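Local coordinates for protein argonaute (Methanocaldococcus jannaschii, PDB 5G5S) that uses short single-stranded DNA guides to bind complementary DNA strands and slice them, and may defend the cell against invading genetic elements, at residues Ile362-Glu367 against Asn402-Phe407. Residues are numbered along the deposited sequence; the frame is centred on the assembly and turned at random.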
loop_
_atom_site.group_PDB
_atom_site.type_symbol
_atom_site.label_atom_id
_atom_site.label_comp_id
_atom_site.label_asym_id
_atom_site.label_seq_id
_atom_site.Cartn_x
_atom_site.Cartn_y
_atom_site.Cartn_z
ATOM N N ILE A 362 12.445 -9.772 27.419
ATOM C CA ILE A 362 11.079 -10.314 27.383
ATOM C C ILE A 362 10.167 -9.324 28.098
ATOM O O ILE A 362 10.184 -9.226 29.325
ATOM C CB ILE A 362 10.894 -11.798 27.847
ATOM C CG1 ILE A 362 11.987 -12.766 27.296
ATOM C CG2 ILE A 362 9.473 -12.305 27.533
ATOM C CD1 ILE A 362 12.114 -12.941 25.710
ATOM N N LEU A 363 9.418 -8.555 27.310
ATOM C CA LEU A 363 8.522 -7.505 27.785
ATOM C C LEU A 363 7.072 -7.983 27.893
ATOM O O LEU A 363 6.422 -8.237 26.880
ATOM C CB LEU A 363 8.670 -6.242 26.903
ATOM C CG LEU A 363 10.086 -5.631 26.870
ATOM C CD1 LEU A 363 10.283 -4.767 25.674
ATOM C CD2 LEU A 363 10.396 -4.851 28.140
ATOM N N ILE A 364 6.592 -8.148 29.140
ATOM C CA ILE A 364 5.241 -8.625 29.462
ATOM C C ILE A 364 4.381 -7.453 29.940
ATOM O O ILE A 364 4.793 -6.720 30.841
ATOM C CB ILE A 364 5.249 -9.784 30.515
ATOM C CG1 ILE A 364 6.408 -10.790 30.312
ATOM C CG2 ILE A 364 3.897 -10.507 30.570
ATOM C CD1 ILE A 364 7.559 -10.613 31.265
ATOM N N ASP A 365 3.184 -7.290 29.345
ATOM C CA ASP A 365 2.221 -6.243 29.700
ATOM C C ASP A 365 1.736 -6.495 31.133
ATOM O O ASP A 365 1.395 -7.635 31.460
ATOM C CB ASP A 365 1.039 -6.258 28.712
ATOM C CG ASP A 365 0.137 -5.043 28.785
ATOM O OD1 ASP A 365 -0.692 -4.976 29.710
ATOM O OD2 ASP A 365 0.229 -4.185 27.889
ATOM N N GLU A 366 1.750 -5.445 31.992
ATOM C CA GLU A 366 1.337 -5.488 33.408
ATOM C C GLU A 366 -0.031 -6.139 33.621
ATOM O O GLU A 366 -0.200 -6.905 34.568
ATOM C CB GLU A 366 1.327 -4.077 34.015
ATOM C CG GLU A 366 2.672 -3.609 34.539
ATOM C CD GLU A 366 2.658 -2.254 35.222
ATOM O OE1 GLU A 366 1.785 -2.025 36.091
ATOM O OE2 GLU A 366 3.553 -1.431 34.917
ATOM N N GLU A 367 -0.995 -5.841 32.727
ATOM C CA GLU A 367 -2.376 -6.331 32.755
ATOM C C GLU A 367 -2.534 -7.855 32.622
ATOM O O GLU A 367 -3.599 -8.379 32.960
ATOM C CB GLU A 367 -3.242 -5.591 31.717
ATOM C CG GLU A 367 -3.397 -4.101 31.988
ATOM C CD GLU A 367 -4.719 -3.492 31.556
ATOM O OE1 GLU A 367 -5.062 -3.588 30.354
ATOM O OE2 GLU A 367 -5.404 -2.898 32.420
ATOM N N ASN A 402 17.632 -12.923 32.832
ATOM C CA ASN A 402 17.379 -11.790 33.732
ATOM C C ASN A 402 16.804 -10.522 33.086
ATOM O O ASN A 402 16.576 -9.530 33.787
ATOM C CB ASN A 402 18.602 -11.487 34.619
ATOM C CG ASN A 402 19.102 -12.704 35.338
ATOM O OD1 ASN A 402 20.117 -13.297 34.964
ATOM N ND2 ASN A 402 18.345 -13.152 36.329
ATOM N N ARG A 403 16.536 -10.567 31.766
ATOM C CA ARG A 403 15.977 -9.450 31.003
ATOM C C ARG A 403 14.455 -9.570 30.785
ATOM O O ARG A 403 13.935 -9.167 29.741
ATOM C CB ARG A 403 16.758 -9.217 29.700
ATOM C CG ARG A 403 18.117 -8.571 29.914
ATOM C CD ARG A 403 18.944 -8.577 28.651
ATOM N NE ARG A 403 20.367 -8.742 28.945
ATOM C CZ ARG A 403 21.029 -9.890 28.843
ATOM N NH1 ARG A 403 20.411 -10.988 28.422
ATOM N NH2 ARG A 403 22.322 -9.945 29.132
ATOM N N TRP A 404 13.753 -10.112 31.803
ATOM C CA TRP A 404 12.298 -10.248 31.868
ATOM C C TRP A 404 11.826 -8.992 32.587
ATOM O O TRP A 404 12.228 -8.751 33.731
ATOM C CB TRP A 404 11.890 -11.492 32.683
ATOM C CG TRP A 404 12.173 -12.799 32.012
ATOM C CD1 TRP A 404 13.358 -13.473 31.998
ATOM C CD2 TRP A 404 11.230 -13.629 31.320
ATOM N NE1 TRP A 404 13.225 -14.652 31.299
ATOM C CE2 TRP A 404 11.925 -14.773 30.874
ATOM C CE3 TRP A 404 9.859 -13.515 31.028
ATOM C CZ2 TRP A 404 11.297 -15.799 30.152
ATOM C CZ3 TRP A 404 9.241 -14.527 30.308
ATOM C CH2 TRP A 404 9.958 -15.649 29.872
ATOM N N LYS A 405 11.020 -8.171 31.911
ATOM C CA LYS A 405 10.537 -6.904 32.450
ATOM C C LYS A 405 9.048 -6.687 32.189
ATOM O O LYS A 405 8.540 -7.062 31.124
ATOM C CB LYS A 405 11.333 -5.733 31.835
ATOM C CG LYS A 405 12.750 -5.560 32.374
ATOM C CD LYS A 405 13.519 -4.482 31.612
ATOM C CE LYS A 405 14.608 -3.810 32.430
ATOM N NZ LYS A 405 15.745 -4.719 32.758
ATOM N N TYR A 406 8.364 -6.029 33.141
ATOM C CA TYR A 406 6.955 -5.665 33.011
ATOM C C TYR A 406 6.833 -4.223 32.526
ATOM O O TYR A 406 7.698 -3.398 32.834
ATOM C CB TYR A 406 6.201 -5.825 34.335
ATOM C CG TYR A 406 5.833 -7.249 34.691
ATOM C CD1 TYR A 406 4.863 -7.942 33.969
ATOM C CD2 TYR A 406 6.374 -7.868 35.815
ATOM C CE1 TYR A 406 4.497 -9.242 34.312
ATOM C CE2 TYR A 406 6.004 -9.162 36.178
ATOM C CZ TYR A 406 5.069 -9.848 35.419
ATOM O OH TYR A 406 4.703 -11.124 35.777
ATOM N N PHE A 407 5.757 -3.922 31.774
ATOM C CA PHE A 407 5.485 -2.581 31.258
ATOM C C PHE A 407 3.979 -2.279 31.227
ATOM O O PHE A 407 3.154 -3.199 31.228
ATOM C CB PHE A 407 6.113 -2.389 29.851
ATOM C CG PHE A 407 5.403 -3.075 28.703
ATOM C CD1 PHE A 407 5.731 -4.374 28.337
ATOM C CD2 PHE A 407 4.413 -2.415 27.980
ATOM C CE1 PHE A 407 5.072 -5.007 27.278
ATOM C CE2 PHE A 407 3.741 -3.056 26.933
ATOM C CZ PHE A 407 4.078 -4.346 26.586
#
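F407 holds its CG between the backbone N and the carbonyl carbon (chi1 75°); its ring lies against the neighbouring strand, with D365 over one face and L363 at its edge. I362 sets CG2 anti to its backbone N, next to the W404 indole. Both side chains ride on a pair of parallel strands, 362-365 and 404-407, which illustrate the parallel rule that the N-H and C=O of one residue hydrogen-bond to the two residues flanking the one opposite it. I362 takes R403 O through its N and gives its O to K405 N; I364 repeats this with K405 O and F407 N. F407 N to I364 O is the least straight of the hydrogen bonds between the strands, its N-H...O angle 148°. The pairing runs on past the strand end, where E366 N meets F407 O at 2.8 Å, while D365 OD1 accepts a hydrogen bond from E367 N, two residues on, in an Asx turn.

The side chains alternate between the two faces. On one, I362 covers a face of the indole, CB lying 4.0 Å from the centroid of its six-membered ring, and CG2 touches CZ3 at 3.6 Å. I364 CD1 comes to the edge of the same ring, 3.7 Å from W404 CE3, and I364 CB rests against Y406 CE1. On the other face, D365 CA makes a CH-pi contact with the F407 ring, 4.1 Å from the centroid, and L363 CB lies against its CD1. The D365 carboxylate stands steeply to that ring, with OD2 hydrogen-bonded to Y444 OH.

Within the Mid domain the contact joins the two strands of a beta-alpha-beta unit in a four-stranded parallel sheet, 397-407 being an outermost strand. The connecting helix 372-390 packs on I362, I364, W404 and Y406; helix 412-420 covers L363, K405 and F407, and strand 428-434 pairs with the far side of 357-365.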